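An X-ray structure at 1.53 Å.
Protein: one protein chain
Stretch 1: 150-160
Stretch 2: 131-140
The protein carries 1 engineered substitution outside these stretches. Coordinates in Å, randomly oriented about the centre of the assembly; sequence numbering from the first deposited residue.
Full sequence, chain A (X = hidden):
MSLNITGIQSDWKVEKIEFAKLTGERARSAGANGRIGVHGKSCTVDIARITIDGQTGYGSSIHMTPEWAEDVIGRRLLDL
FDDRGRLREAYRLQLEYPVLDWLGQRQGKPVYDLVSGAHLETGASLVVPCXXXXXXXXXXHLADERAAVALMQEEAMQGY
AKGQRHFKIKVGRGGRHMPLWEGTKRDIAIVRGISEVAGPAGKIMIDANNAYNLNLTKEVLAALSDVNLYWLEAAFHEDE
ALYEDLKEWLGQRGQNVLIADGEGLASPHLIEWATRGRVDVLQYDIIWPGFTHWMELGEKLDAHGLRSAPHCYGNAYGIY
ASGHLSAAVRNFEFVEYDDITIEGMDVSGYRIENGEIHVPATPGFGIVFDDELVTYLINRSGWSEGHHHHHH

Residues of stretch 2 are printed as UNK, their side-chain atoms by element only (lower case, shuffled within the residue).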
# COMPACT_ATOMS: atom_id res chain seq x y z
N ALA A 150 21.57 -5.94 15.90
CA ALA A 150 22.14 -4.61 15.79
C ALA A 150 21.92 -3.97 14.42
O ALA A 150 21.55 -2.80 14.32
CB ALA A 150 23.64 -4.65 16.11
N LEU A 151 22.16 -4.74 13.37
CA LEU A 151 21.98 -4.23 12.01
C LEU A 151 20.52 -3.84 11.76
O LEU A 151 20.25 -2.76 11.21
CB LEU A 151 22.47 -5.25 11.00
CG LEU A 151 22.43 -4.88 9.52
CD1 LEU A 151 23.45 -5.68 8.73
CD2 LEU A 151 21.05 -5.10 8.95
N MET A 152 19.60 -4.70 12.16
CA MET A 152 18.18 -4.40 11.97
C MET A 152 17.71 -3.23 12.83
O MET A 152 16.88 -2.42 12.39
CB MET A 152 17.33 -5.65 12.20
CG MET A 152 17.62 -6.76 11.22
SD MET A 152 17.49 -6.31 9.47
CE MET A 152 15.78 -5.73 9.42
N GLN A 153 18.24 -3.10 14.05
CA GLN A 153 17.94 -1.93 14.87
C GLN A 153 18.39 -0.65 14.16
O GLN A 153 17.68 0.35 14.15
CB GLN A 153 18.60 -2.03 16.25
CG GLN A 153 17.96 -3.03 17.18
CD GLN A 153 18.77 -3.20 18.46
OE1 GLN A 153 19.99 -3.35 18.41
NE2 GLN A 153 18.09 -3.14 19.59
N GLU A 154 19.59 -0.69 13.58
CA GLU A 154 20.11 0.48 12.87
C GLU A 154 19.21 0.85 11.69
O GLU A 154 19.01 2.03 11.40
CB GLU A 154 21.55 0.23 12.41
CG GLU A 154 22.19 1.45 11.78
CD GLU A 154 23.64 1.22 11.40
OE1 GLU A 154 24.25 0.26 11.94
OE2 GLU A 154 24.17 1.99 10.57
N GLU A 155 18.66 -0.15 11.02
CA GLU A 155 17.76 0.13 9.91
C GLU A 155 16.48 0.80 10.42
O GLU A 155 16.00 1.77 9.82
CB GLU A 155 17.45 -1.15 9.11
CG GLU A 155 18.65 -1.66 8.32
CD GLU A 155 18.31 -2.74 7.34
OE1 GLU A 155 17.17 -3.28 7.42
OE2 GLU A 155 19.17 -3.05 6.47
N ALA A 156 15.96 0.31 11.54
CA ALA A 156 14.79 0.94 12.14
C ALA A 156 15.12 2.38 12.51
O ALA A 156 14.33 3.29 12.27
CB ALA A 156 14.31 0.16 13.34
N MET A 157 16.30 2.59 13.08
CA MET A 157 16.70 3.94 13.46
C MET A 157 16.86 4.87 12.26
O MET A 157 16.60 6.07 12.38
CB MET A 157 17.94 3.90 14.35
CG MET A 157 17.64 3.36 15.74
SD MET A 157 16.14 4.11 16.46
CE MET A 157 16.80 5.62 17.19
N GLN A 158 17.29 4.33 11.10
CA GLN A 158 17.33 5.11 9.86
C GLN A 158 15.93 5.65 9.54
O GLN A 158 15.78 6.83 9.22
CB GLN A 158 17.84 4.28 8.68
CG GLN A 158 19.30 3.86 8.78
CD GLN A 158 19.69 2.79 7.75
OE1 GLN A 158 19.03 2.63 6.72
NE2 GLN A 158 20.75 2.03 8.05
N GLY A 159 14.93 4.78 9.64
CA GLY A 159 13.57 5.22 9.39
C GLY A 159 13.08 6.21 10.45
O GLY A 159 12.44 7.21 10.14
N TYR A 160 13.44 5.94 11.70
CA TYR A 160 13.00 6.78 12.80
C TYR A 160 13.49 8.21 12.60
O TYR A 160 12.74 9.16 12.81
CB TYR A 160 13.55 6.24 14.13
CG TYR A 160 12.97 6.92 15.36
CD1 TYR A 160 13.50 8.11 15.84
CD2 TYR A 160 11.90 6.35 16.05
CE1 TYR A 160 12.99 8.72 16.96
CE2 TYR A 160 11.38 6.96 17.18
CZ TYR A 160 11.93 8.15 17.62
OH TYR A 160 11.43 8.78 18.74
N UNK A 131 3.57 3.40 8.37
CA UNK A 131 4.58 2.56 8.98
C UNK A 131 5.67 2.24 8.00
O UNK A 131 5.48 2.28 6.78
c UNK A 131 4.36 -0.60 7.85
c UNK A 131 2.12 0.04 8.35
c UNK A 131 3.90 -1.55 6.96
c UNK A 131 3.99 1.25 9.56
c UNK A 131 2.54 -1.70 6.76
c UNK A 131 1.64 -0.92 7.47
c UNK A 131 3.48 0.22 8.56
o UNK A 131 2.10 -2.65 5.88
N UNK A 132 6.85 1.96 8.55
CA UNK A 132 8.03 1.71 7.76
C UNK A 132 8.05 0.24 7.39
O UNK A 132 8.21 -0.62 8.25
c UNK A 132 10.55 1.88 7.90
o UNK A 132 11.60 2.25 8.48
o UNK A 132 10.57 1.34 6.78
c UNK A 132 9.25 2.06 8.62
N UNK A 133 7.89 -0.05 6.09
CA UNK A 133 7.78 -1.44 5.64
C UNK A 133 9.12 -2.06 5.16
O UNK A 133 9.13 -3.19 4.67
c UNK A 133 6.73 -1.53 4.50
o UNK A 133 6.27 -2.88 4.36
c UNK A 133 7.32 -1.05 3.18
N UNK A 134 10.23 -1.35 5.37
CA UNK A 134 11.49 -1.67 4.69
C UNK A 134 12.42 -2.63 5.45
O UNK A 134 13.57 -2.80 5.04
c UNK A 134 12.27 -0.38 4.38
o UNK A 134 12.73 0.25 5.57
N UNK A 135 11.94 -3.22 6.53
CA UNK A 135 12.80 -4.06 7.37
C UNK A 135 12.82 -5.53 6.90
O UNK A 135 12.20 -6.40 7.50
c UNK A 135 11.95 -2.41 10.84
c UNK A 135 12.40 -3.92 8.84
c UNK A 135 12.50 -2.50 9.40
c UNK A 135 13.93 -2.02 9.35
N UNK A 136 13.51 -5.76 5.78
CA UNK A 136 13.65 -7.07 5.15
C UNK A 136 14.73 -7.92 5.85
O UNK A 136 15.20 -7.55 6.92
c UNK A 136 10.88 -7.40 1.34
c UNK A 136 12.11 -7.59 1.97
c UNK A 136 10.58 -5.36 2.56
c UNK A 136 11.80 -5.56 3.18
o UNK A 136 8.91 -6.11 1.02
c UNK A 136 10.13 -6.28 1.64
c UNK A 136 13.90 -6.91 3.63
c UNK A 136 12.59 -6.67 2.90
N UNK A 137 15.08 -9.07 5.27
CA UNK A 137 16.07 -9.97 5.87
C UNK A 137 17.47 -9.46 5.55
O UNK A 137 18.26 -10.15 4.90
c UNK A 137 14.68 -12.12 5.68
c UNK A 137 12.37 -13.60 6.34
c UNK A 137 12.59 -12.35 6.93
c UNK A 137 13.76 -11.62 6.61
c UNK A 137 14.44 -13.37 5.12
c UNK A 137 13.29 -14.10 5.44
c UNK A 137 15.95 -11.38 5.31
N UNK A 138 17.77 -8.26 6.02
CA UNK A 138 18.99 -7.57 5.61
C UNK A 138 20.21 -8.04 6.41
O UNK A 138 21.32 -7.51 6.23
c UNK A 138 17.61 -5.58 4.95
o UNK A 138 16.72 -4.92 5.51
c UNK A 138 18.78 -6.08 5.79
o UNK A 138 17.62 -5.85 3.72
N UNK A 139 19.97 -9.03 7.25
CA UNK A 139 20.94 -9.57 8.20
C UNK A 139 21.47 -10.94 7.81
O UNK A 139 22.21 -11.54 8.59
c UNK A 139 20.25 -9.74 9.54
o UNK A 139 19.03 -11.74 10.05
c UNK A 139 19.04 -10.65 9.44
o UNK A 139 18.10 -10.29 8.71
N UNK A 140 21.09 -11.46 6.64
CA UNK A 140 21.36 -12.86 6.35
C UNK A 140 22.85 -13.17 6.13
O UNK A 140 23.26 -14.32 6.26
c UNK A 140 18.36 -13.99 4.15
c UNK A 140 19.02 -13.45 5.41
c UNK A 140 18.72 -14.36 6.58
c UNK A 140 20.53 -13.36 5.17
O HOH W 1 14.12 1.89 7.84

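Position 131 has one carbon followed by a six-carbon ring that bears an oxygen, and it touches nothing on the helix, which makes it Tyr131. It lies buried in the strand; its ring suits the interior, and its hydroxyl is hydrogen-bonded elsewhere in the structure.

Position 132 carries two carbons, the second with two oxygens. Its CA-to-CB bond points toward the helix, and one of the oxygens of position 132 lies 3.7 Å from Gly159 CA. This short carboxylate is Asp132. Glycine leaves room here: an ideal CB on Gly159 would fall 2.2 Å from Asp132 OD2, a clash. The oxygen of water 1 lies within hydrogen-bonding reach of Asp132 OD2 (2.6 Å) and Glu155 O (2.7 Å), linking the carboxylate to the helix backbone.

At position 133 one carbon carries an oxygen and a carbon, with no contact to the helix: the branched pattern of Thr133. Its hydroxyl lets a buried residue meet a polar partner elsewhere in the structure.

Position 134 has a single carbon and then one oxygen, close to no helix side chain: Ser134. The small side chain suits a local polar network, with Ser134 OG donating to Asp132 OD1 at 2.7 Å and Ser134 N donating to Asp132 OD1 at 3.1 Å. The oxygen of water 1 is also 3.1 Å from Ser134 OG.

Position 135 has four carbons, forked at the second. Its CA-to-CB bond points sideways, but the end of the side chain comes nearer the helix: one terminal carbon of position 135 lies 3.6 Å from Glu155 CB and 3.8 Å from Ala156 N, the other 4.3 Å from Ala156 CB. This is Leu135, whose branched apolar chain fills the space beside the small alanine. Met152 CE adds a contact with Leu135 CB at 3.9 Å.

Position 136 shows one carbon and a six-carbon ring with an oxygen. The ring end leads away from the helix, and the backbone O of position 136 lies 3.1 Å from Met152 CE. This is Tyr136, whose large ring is buried clear of the helix.

Position 137, one carbon and a six-carbon ring without oxygen, has its CA-to-CB bond pointing away from the helix. It is Phe137, an apolar ring suited to burial, and it begins a type I turn that ends at position 140.

Position 138 has two carbons, the second carrying two oxygens. Its CA-to-CB bond points toward the helix, and one oxygen of position 138 lies 2.6 Å from Glu155 OE1, so close that an acid group probably holds a proton. This is Asp138, its short carboxylate reaching Glu155. Leu151 CD2 lies 3.6 Å from Asp138 O and 4.0 Å from Asp138 CB, and Met152 SD 3.9 Å from Asp138 CB.

Position 139 repeats that atom pattern, with one oxygen of position 139 lying 4.1 Å from Met152 SD. It is Asp139, whose carboxylate oxygens are both satisfied elsewhere in the structure, as suits a buried acid.

Position 140, four carbons forked at the second and out of reach of the helix, is Leu140, which closes the turn.

The contact thus pairs Leu151, Met152, Glu155, Ala156 and Gly159 with a strand running roughly antiparallel to the helix (147°) and the turn that follows it. Apolar packing centres on Leu135 and Met152, the water bridges Asp132 to the helix, and the close acid pair lies between Glu155 and Asp138. Together the two stretches bury 404 Å².

Stretch 2 131-140: YDTSLYFDDL
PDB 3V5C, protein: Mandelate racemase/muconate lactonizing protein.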